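Local coordinates for protein PT26-6P (Thermococcus sp., PDB 2WB7) that is of unknown function, is encoded by an extrachromosomal mobile element of a euryarchaeon, and combines two immunoglobulin-like domains with a helical domain, at residues K397-L402 and Q472-Y477; E424-A429 and D453-A458. One frame throughout, in Å; residues are numbered along the deposited sequence.

Contact 1: K397-L402 and Q472-Y477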
loop_
_atom_site.group_PDB
_atom_site.type_symbol
_atom_site.label_atom_id
_atom_site.label_comp_id
_atom_site.label_asym_id
_atom_site.label_seq_id
_atom_site.Cartn_x
_atom_site.Cartn_y
_atom_site.Cartn_z
ATOM N N LYS A 397 18.379 36.343 -6.956
ATOM C CA LYS A 397 18.095 37.160 -8.114
ATOM C C LYS A 397 18.928 38.434 -8.088
ATOM O O LYS A 397 19.501 38.799 -9.119
ATOM C CB LYS A 397 16.613 37.492 -8.218
ATOM C CG LYS A 397 16.265 38.147 -9.553
ATOM C CD LYS A 397 15.019 39.014 -9.466
ATOM C CE LYS A 397 15.134 40.225 -10.398
ATOM N NZ LYS A 397 14.404 41.409 -9.836
ATOM N N ASN A 398 19.005 39.110 -6.933
ATOM C CA ASN A 398 19.872 40.284 -6.804
ATOM C C ASN A 398 21.294 39.945 -7.222
ATOM O O ASN A 398 21.927 40.671 -7.992
ATOM C CB ASN A 398 19.930 40.818 -5.371
ATOM C CG ASN A 398 18.563 41.076 -4.767
ATOM O OD1 ASN A 398 17.641 41.590 -5.413
ATOM N ND2 ASN A 398 18.438 40.739 -3.491
ATOM N N LEU A 399 21.795 38.837 -6.683
ATOM C CA LEU A 399 23.164 38.415 -6.904
ATOM C C LEU A 399 23.428 38.280 -8.400
ATOM O O LEU A 399 24.403 38.816 -8.919
ATOM C CB LEU A 399 23.405 37.094 -6.182
ATOM C CG LEU A 399 24.775 36.768 -5.580
ATOM C CD1 LEU A 399 25.437 37.981 -4.970
ATOM C CD2 LEU A 399 24.616 35.665 -4.539
ATOM N N ILE A 400 22.536 37.593 -9.105
ATOM C CA ILE A 400 22.693 37.440 -10.544
ATOM C C ILE A 400 22.703 38.791 -11.239
ATOM O O ILE A 400 23.434 38.995 -12.202
ATOM C CB ILE A 400 21.583 36.572 -11.161
ATOM C CG1 ILE A 400 21.657 35.143 -10.609
ATOM C CG2 ILE A 400 21.690 36.583 -12.697
ATOM C CD1 ILE A 400 20.482 34.242 -10.999
ATOM N N ASP A 401 21.887 39.713 -10.750
ATOM C CA ASP A 401 21.808 41.027 -11.356
ATOM C C ASP A 401 23.114 41.759 -11.153
ATOM O O ASP A 401 23.636 42.390 -12.064
ATOM C CB ASP A 401 20.630 41.805 -10.787
ATOM C CG ASP A 401 19.301 41.274 -11.310
ATOM O OD1 ASP A 401 19.312 40.649 -12.398
ATOM O OD2 ASP A 401 18.250 41.459 -10.645
ATOM N N LEU A 402 23.653 41.651 -9.953
ATOM C CA LEU A 402 24.977 42.157 -9.697
ATOM C C LEU A 402 25.959 41.592 -10.725
ATOM O O LEU A 402 26.742 42.328 -11.310
ATOM C CB LEU A 402 25.413 41.801 -8.282
ATOM C CG LEU A 402 24.545 42.413 -7.190
ATOM C CD1 LEU A 402 25.058 42.022 -5.814
ATOM C CD2 LEU A 402 24.564 43.909 -7.355
ATOM N N GLN A 472 27.375 30.841 -16.940
ATOM C CA GLN A 472 26.752 29.590 -16.544
ATOM C C GLN A 472 27.445 29.040 -15.313
ATOM O O GLN A 472 26.828 28.442 -14.436
ATOM C CB GLN A 472 26.802 28.574 -17.666
ATOM C CG GLN A 472 25.985 27.329 -17.351
ATOM C CD GLN A 472 24.480 27.615 -17.204
ATOM O OE1 GLN A 472 23.803 27.971 -18.162
ATOM N NE2 GLN A 472 23.966 27.463 -15.998
HETATM N N MSE A 473 28.744 29.262 -15.239
HETATM C CA MSE A 473 29.504 28.739 -14.134
HETATM C C MSE A 473 29.110 29.467 -12.843
HETATM O O MSE A 473 29.151 28.914 -11.743
HETATM C CB MSE A 473 30.995 28.878 -14.429
HETATM C CG MSE A 473 31.810 27.728 -13.867
HETATM SE SE MSE A 473 31.180 26.032 -14.610
HETATM C CE MSE A 473 30.927 25.059 -12.951
ATOM N N PHE A 474 28.719 30.722 -12.975
ATOM C CA PHE A 474 28.315 31.493 -11.819
ATOM C C PHE A 474 26.947 30.972 -11.377
ATOM O O PHE A 474 26.711 30.712 -10.195
ATOM C CB PHE A 474 28.275 32.975 -12.191
ATOM C CG PHE A 474 27.740 33.868 -11.116
ATOM C CD1 PHE A 474 28.479 34.138 -9.994
ATOM C CD2 PHE A 474 26.497 34.471 -11.252
ATOM C CE1 PHE A 474 27.983 34.983 -9.012
ATOM C CE2 PHE A 474 26.005 35.311 -10.287
ATOM C CZ PHE A 474 26.742 35.564 -9.162
ATOM N N LEU A 475 26.043 30.817 -12.340
ATOM C CA LEU A 475 24.759 30.190 -12.081
ATOM C C LEU A 475 24.947 28.819 -11.440
ATOM O O LEU A 475 24.367 28.539 -10.384
ATOM C CB LEU A 475 23.948 30.060 -13.371
ATOM C CG LEU A 475 23.371 31.358 -13.943
ATOM C CD1 LEU A 475 22.398 31.043 -15.081
ATOM C CD2 LEU A 475 22.706 32.217 -12.853
ATOM N N ASN A 476 25.781 27.978 -12.060
ATOM C CA ASN A 476 25.942 26.613 -11.581
ATOM C C ASN A 476 26.373 26.519 -10.134
ATOM O O ASN A 476 25.849 25.706 -9.380
ATOM C CB ASN A 476 26.894 25.834 -12.460
ATOM C CG ASN A 476 26.264 25.429 -13.765
ATOM O OD1 ASN A 476 25.055 25.539 -13.941
ATOM N ND2 ASN A 476 27.083 24.977 -14.701
ATOM N N TYR A 477 27.319 27.357 -9.738
ATOM C CA TYR A 477 27.779 27.331 -8.365
ATOM C C TYR A 477 26.730 27.860 -7.383
ATOM O O TYR A 477 26.608 27.349 -6.259
ATOM C CB TYR A 477 29.077 28.119 -8.216
ATOM C CG TYR A 477 30.333 27.300 -8.434
ATOM C CD1 TYR A 477 30.672 26.274 -7.556
ATOM C CD2 TYR A 477 31.197 27.571 -9.496
ATOM C CE1 TYR A 477 31.823 25.529 -7.730
ATOM C CE2 TYR A 477 32.354 26.838 -9.674
ATOM C CZ TYR A 477 32.665 25.821 -8.784
ATOM O OH TYR A 477 33.809 25.073 -8.953
#
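Phe474 reaches from helix 471-499 to the backbone of helix 393-404. Its CG stands anti to the backbone N (chi1 174°), which carries the ring across to the other helix. There the ring meets Ile400 edge-on: Phe474 CE2 lies 3.9 Å from Ile400 CA, which sits in the ring plane. Leu399 adds a looser apolar touch, with its CG 4.3 Å from Phe474 CZ.

Ile400 also packs on Leu475. Their side chains cross at about a right angle, and Ile400 CD1 meets Leu475 CD2 at 3.5 Å. This is the closest approach between the segments.

The outer sides of the two helices are loose and polar. On helix 393-404, Lys397 and Asp401 form a long salt bridge. On helix 471-499, Gln472 is exposed, and its NE2 bonds to Asn476 OD1 at 3.0 Å, one turn along. Neither pair reaches across.

The two segments run nearly antiparallel, at 159°, with axes 11.2 Å apart, and they bury little surface. The contact belongs to a helical bundle. Tyr403 stacks on the Phe474 ring, Leu399 also packs on Thr414 and Met418 of helix 408-438, and Tyr477 turns to helix 442-465.

Contact 2: E424-A429 and D453-A458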
loop_
_atom_site.group_PDB
_atom_site.type_symbol
_atom_site.label_atom_id
_atom_site.label_comp_id
_atom_site.label_asym_id
_atom_site.label_seq_id
_atom_site.Cartn_x
_atom_site.Cartn_y
_atom_site.Cartn_z
ATOM N N GLU A 424 26.533 29.912 10.706
ATOM C CA GLU A 424 25.646 29.847 11.849
ATOM C C GLU A 424 24.819 28.572 11.830
ATOM O O GLU A 424 24.722 27.886 12.836
ATOM C CB GLU A 424 24.745 31.078 11.916
ATOM C CG GLU A 424 23.571 30.923 12.867
ATOM C CD GLU A 424 23.983 30.669 14.325
ATOM O OE1 GLU A 424 23.086 30.672 15.196
ATOM O OE2 GLU A 424 25.190 30.454 14.606
ATOM N N LYS A 425 24.227 28.244 10.692
ATOM C CA LYS A 425 23.491 26.983 10.556
ATOM C C LYS A 425 24.379 25.777 10.876
ATOM O O LYS A 425 23.916 24.783 11.422
ATOM C CB LYS A 425 22.874 26.861 9.153
ATOM C CG LYS A 425 21.602 27.698 8.989
ATOM C CD LYS A 425 21.294 28.014 7.545
ATOM C CE LYS A 425 20.492 26.911 6.862
ATOM N NZ LYS A 425 19.038 27.104 7.060
ATOM N N ILE A 426 25.659 25.874 10.530
ATOM C CA ILE A 426 26.614 24.837 10.879
ATOM C C ILE A 426 26.781 24.719 12.388
ATOM O O ILE A 426 26.801 23.615 12.933
ATOM C CB ILE A 426 27.969 25.092 10.226
ATOM C CG1 ILE A 426 27.886 24.770 8.736
ATOM C CG2 ILE A 426 29.029 24.229 10.855
ATOM C CD1 ILE A 426 29.184 24.967 7.990
ATOM N N ASP A 427 26.906 25.858 13.061
ATOM C CA ASP A 427 27.013 25.863 14.517
ATOM C C ASP A 427 25.892 25.070 15.169
ATOM O O ASP A 427 26.104 24.450 16.212
ATOM C CB ASP A 427 27.010 27.289 15.083
ATOM C CG ASP A 427 28.301 28.040 14.786
ATOM O OD1 ASP A 427 29.306 27.375 14.420
ATOM O OD2 ASP A 427 28.311 29.291 14.909
ATOM N N GLU A 428 24.698 25.100 14.582
ATOM C CA GLU A 428 23.551 24.446 15.196
ATOM C C GLU A 428 23.497 22.989 14.834
ATOM O O GLU A 428 23.015 22.164 15.611
ATOM C CB GLU A 428 22.261 25.140 14.797
ATOM C CG GLU A 428 22.170 26.542 15.383
ATOM C CD GLU A 428 20.965 27.313 14.877
ATOM O OE1 GLU A 428 21.099 28.536 14.611
ATOM O OE2 GLU A 428 19.888 26.685 14.733
ATOM N N ALA A 429 23.993 22.674 13.644
ATOM C CA ALA A 429 24.136 21.296 13.239
ATOM C C ALA A 429 25.106 20.631 14.205
ATOM O O ALA A 429 24.946 19.454 14.542
ATOM C CB ALA A 429 24.650 21.207 11.808
ATOM N N ASP A 453 28.275 18.584 6.608
ATOM C CA ASP A 453 28.949 18.472 5.316
ATOM C C ASP A 453 28.215 19.186 4.164
ATOM O O ASP A 453 28.849 19.658 3.203
ATOM C CB ASP A 453 29.182 17.001 4.941
ATOM C CG ASP A 453 29.955 16.226 6.007
ATOM O OD1 ASP A 453 30.763 16.821 6.758
ATOM O OD2 ASP A 453 29.761 14.996 6.078
ATOM N N GLU A 454 26.890 19.260 4.239
ATOM C CA GLU A 454 26.152 19.917 3.166
ATOM C C GLU A 454 26.355 21.428 3.203
ATOM O O GLU A 454 26.681 22.051 2.173
ATOM C CB GLU A 454 24.673 19.556 3.204
ATOM C CG GLU A 454 24.406 18.137 2.754
ATOM C CD GLU A 454 24.974 17.837 1.361
ATOM O OE1 GLU A 454 24.685 18.557 0.376
ATOM O OE2 GLU A 454 25.721 16.845 1.240
ATOM N N TYR A 455 26.176 22.002 4.396
ATOM C CA TYR A 455 26.348 23.428 4.598
ATOM C C TYR A 455 27.754 23.822 4.199
ATOM O O TYR A 455 27.940 24.812 3.506
ATOM C CB TYR A 455 26.077 23.810 6.046
ATOM C CG TYR A 455 24.617 23.689 6.450
ATOM C CD1 TYR A 455 24.253 23.214 7.708
ATOM C CD2 TYR A 455 23.603 24.051 5.577
ATOM C CE1 TYR A 455 22.927 23.117 8.090
ATOM C CE2 TYR A 455 22.264 23.955 5.949
ATOM C CZ TYR A 455 21.932 23.486 7.205
ATOM O OH TYR A 455 20.602 23.393 7.561
ATOM N N LYS A 456 28.739 23.034 4.634
ATOM C CA LYS A 456 30.149 23.231 4.248
ATOM C C LYS A 456 30.314 23.270 2.734
ATOM O O LYS A 456 31.074 24.090 2.206
ATOM C CB LYS A 456 31.051 22.118 4.802
ATOM C CG LYS A 456 31.534 22.252 6.264
ATOM C CD LYS A 456 32.926 21.604 6.348
ATOM C CE LYS A 456 33.127 20.705 7.562
ATOM N NZ LYS A 456 34.134 21.270 8.534
ATOM N N ALA A 457 29.624 22.386 2.026
ATOM C CA ALA A 457 29.732 22.393 0.565
ATOM C C ALA A 457 29.151 23.678 -0.015
ATOM O O ALA A 457 29.650 24.212 -1.017
ATOM C CB ALA A 457 29.025 21.195 -0.032
ATOM N N ALA A 458 28.068 24.151 0.592
ATOM C CA ALA A 458 27.417 25.348 0.123
ATOM C C ALA A 458 28.322 26.544 0.341
ATOM O O ALA A 458 28.490 27.374 -0.551
ATOM C CB ALA A 458 26.109 25.540 0.835
#
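Lys425 and Ile426 of helix 408-438 pack on Tyr455 of helix 442-465. The two helices form an antiparallel helical hairpin within the helical domain. The segment axes make an angle of 166° and approach to 9.5 Å.

The first kind of interaction is CH-pi. Lys425 CB sits over one face of the Tyr455 ring, 4.0 Å from its centroid and displaced toward the rim. The lysine chain then crosses the tyrosine at about a right angle. The bend at chi3 (86°) brings Lys425 CE over the hydroxyl end of the ring, 3.6 Å from Tyr455 CE2, and the bend at chi4 turns NZ on to its partners.

The second kind is apolar. Ile426 and Tyr455 slide past each other in opposite directions, and Ile426 CG1 packs against Tyr455 CB at 3.4 Å. This pair lies at the point where the two backbones are nearest.

The third kind is polar. Lys425 NZ is hydrogen-bonded to the carbonyl oxygens of Thr387 and Tyr388 and salt-bridged to Glu485 and Asp489, which would probably favour its charged form. Asp489 OD1 also accepts the bond from Tyr455 OH, and so ties the hairpin to helix 471-499. An alanine in place of Tyr455 would remove the ring beneath Lys425, and would probably open a gap between the helices and leave Asp489 without its hydroxyl partner.

At the solvent-facing margin, Lys456 is exposed and adds a lighter contact. Its CG lies 4.0 Å from Ile426 CD1, the same methyl that comes within 3.9 Å of Lys456 N.

Both contacts join antiparallel helices of the helical domain, about 21 Å apart between centres, and they do not touch. Contact 1 pairs helix 393-404 with helix 471-499. Contact 2 pairs the two helices that follow one another between them, 408-438 and 442-465. Helix 471-499 serves both: it supplies one side of contact 1 and, further along, the acidic partners of contact 2. Contact 1 is the more buried but the smaller, and its crossing contacts are apolar or aromatic. Contact 2 runs from a buried lysine and tyrosine out to an exposed lysine. It adds buried polar ends with partners on other segments, whereas the polar pairs of contact 1 each stay within their own helix.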